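Local coordinates for cryptochrome DASH, chloroplastic/mitochondrial (Arabidopsis thaliana, PDB 2J4D), which repairs cyclobutane pyrimidine dimers in single-stranded DNA as an FAD- and folate-binding photolyase and may also serve as a photoreceptor, at residues 362-366 with 397-401. Residues are numbered along the deposited sequence; the frame is centred on the assembly and turned at random.
Sequences LFESW and VCSFL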
# COMPACT_ATOMS: atom_id res chain seq x y z
N LEU A 362 13.96 -8.40 23.57
CA LEU A 362 14.57 -7.38 22.73
C LEU A 362 13.55 -6.90 21.71
O LEU A 362 13.37 -5.70 21.53
CB LEU A 362 15.79 -7.94 21.99
CG LEU A 362 17.13 -7.77 22.69
CD1 LEU A 362 18.24 -8.15 21.73
CD2 LEU A 362 17.30 -6.32 23.13
N PHE A 363 12.88 -7.84 21.06
CA PHE A 363 11.88 -7.48 20.07
C PHE A 363 10.80 -6.58 20.66
O PHE A 363 10.47 -5.53 20.10
CB PHE A 363 11.23 -8.72 19.46
CG PHE A 363 10.08 -8.40 18.56
CD1 PHE A 363 10.29 -7.73 17.36
CD2 PHE A 363 8.77 -8.69 18.94
CE1 PHE A 363 9.21 -7.35 16.55
CE2 PHE A 363 7.69 -8.31 18.15
CZ PHE A 363 7.91 -7.64 16.96
N GLU A 364 10.25 -6.97 21.80
CA GLU A 364 9.20 -6.17 22.41
C GLU A 364 9.61 -4.74 22.74
O GLU A 364 8.78 -3.84 22.66
CB GLU A 364 8.64 -6.87 23.65
CG GLU A 364 8.01 -8.21 23.31
CD GLU A 364 7.28 -8.85 24.47
OE1 GLU A 364 7.62 -8.52 25.63
OE2 GLU A 364 6.39 -9.69 24.22
N SER A 365 10.87 -4.53 23.08
CA SER A 365 11.34 -3.18 23.41
C SER A 365 11.31 -2.29 22.17
O SER A 365 11.04 -1.09 22.25
CB SER A 365 12.75 -3.22 24.02
OG SER A 365 13.73 -3.64 23.07
N TRP A 366 11.60 -2.90 21.02
CA TRP A 366 11.59 -2.21 19.73
C TRP A 366 10.13 -1.92 19.39
O TRP A 366 9.74 -0.79 19.10
CB TRP A 366 12.19 -3.13 18.66
CG TRP A 366 12.27 -2.58 17.26
CD1 TRP A 366 13.20 -1.69 16.76
CD2 TRP A 366 11.44 -2.95 16.14
NE1 TRP A 366 12.99 -1.50 15.41
CE2 TRP A 366 11.92 -2.25 15.01
CE3 TRP A 366 10.33 -3.80 16.00
CZ2 TRP A 366 11.34 -2.39 13.74
CZ3 TRP A 366 9.75 -3.93 14.73
CH2 TRP A 366 10.26 -3.23 13.62
N VAL A 397 14.79 2.38 11.61
CA VAL A 397 14.36 1.34 12.56
C VAL A 397 14.70 -0.05 12.06
O VAL A 397 14.92 -0.97 12.86
CB VAL A 397 12.84 1.43 12.90
CG1 VAL A 397 12.54 2.78 13.52
CG2 VAL A 397 11.97 1.19 11.66
N CYS A 398 14.75 -0.22 10.74
CA CYS A 398 15.10 -1.52 10.16
C CYS A 398 16.57 -1.82 10.47
O CYS A 398 16.92 -2.92 10.92
CB CYS A 398 14.89 -1.49 8.64
SG CYS A 398 15.71 -2.85 7.77
N SER A 399 17.43 -0.85 10.22
CA SER A 399 18.86 -1.02 10.49
C SER A 399 19.08 -1.30 11.98
O SER A 399 19.85 -2.17 12.35
CB SER A 399 19.63 0.23 10.07
OG SER A 399 21.02 0.08 10.31
N PHE A 400 18.38 -0.55 12.83
CA PHE A 400 18.53 -0.73 14.27
C PHE A 400 18.17 -2.15 14.72
O PHE A 400 18.91 -2.79 15.48
CB PHE A 400 17.65 0.27 15.02
CG PHE A 400 17.84 0.23 16.51
CD1 PHE A 400 18.92 0.88 17.10
CD2 PHE A 400 16.95 -0.47 17.32
CE1 PHE A 400 19.12 0.83 18.48
CE2 PHE A 400 17.14 -0.53 18.71
CZ PHE A 400 18.22 0.13 19.29
N LEU A 401 17.02 -2.64 14.26
CA LEU A 401 16.58 -3.98 14.64
C LEU A 401 17.54 -5.05 14.18
O LEU A 401 17.87 -5.97 14.94
CB LEU A 401 15.20 -4.27 14.06
CG LEU A 401 14.67 -5.66 14.43
CD1 LEU A 401 13.18 -5.58 14.70
CD2 LEU A 401 14.99 -6.66 13.33
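Trp366 bridges to Val397, Phe400 and Leu401 across two nearly antiparallel helices of the helical FAD-binding domain of the photolyase/cryptochrome fold. The axes of 362-366 and 397-401 come within 11.8 Å of each other. The indole of Trp366 fills much of that space: its CG stands anti to the backbone N (chi1 -180°), which sends the ring across to the second helix. The hollow it enters is bounded by Val397, Phe400 and Leu401. The bump that meets its face is a single methyl. Leu401 CD1 sits over the middle of the six-membered ring, 3.4 Å from the centroid and only 10° off the ring normal, a CH-pi contact. The same methyl also lies at the edge of the Phe363 ring, 4.5 Å from its CD1. Phe400 lies at the indole edge, its CD2 4.0 Å from Trp366 CD1. Val397 CB lies 3.9 Å from Trp366 NE1, beside the edge that carries the N-H. Replacing Trp366 by an alanine would probably open a gap between the helices and leave Leu401 CD1 without the aromatic face it rests on.

All five touching residues are buried, and Met380 of helix 374-386, Phe416 of helix 409-419 and Trp432 of helix 425-436 also touch Trp366. The side chain of Val397 is about 6 Å from the bound FAD, which puts this end of the contact near the cofactor. The indole N-H is not left buried without a mate. Val397 O accepts it as well as the helical N-H of Leu401, the two donors coming from opposite faces of the carbonyl plane. The indole donor stands above that plane, not on a lone pair, and the oxygen is tilted out of the indole plane. The bond is bent: Trp366 NE1 lies 3.2 Å from Val397 O, with an N-H...O angle of 141°.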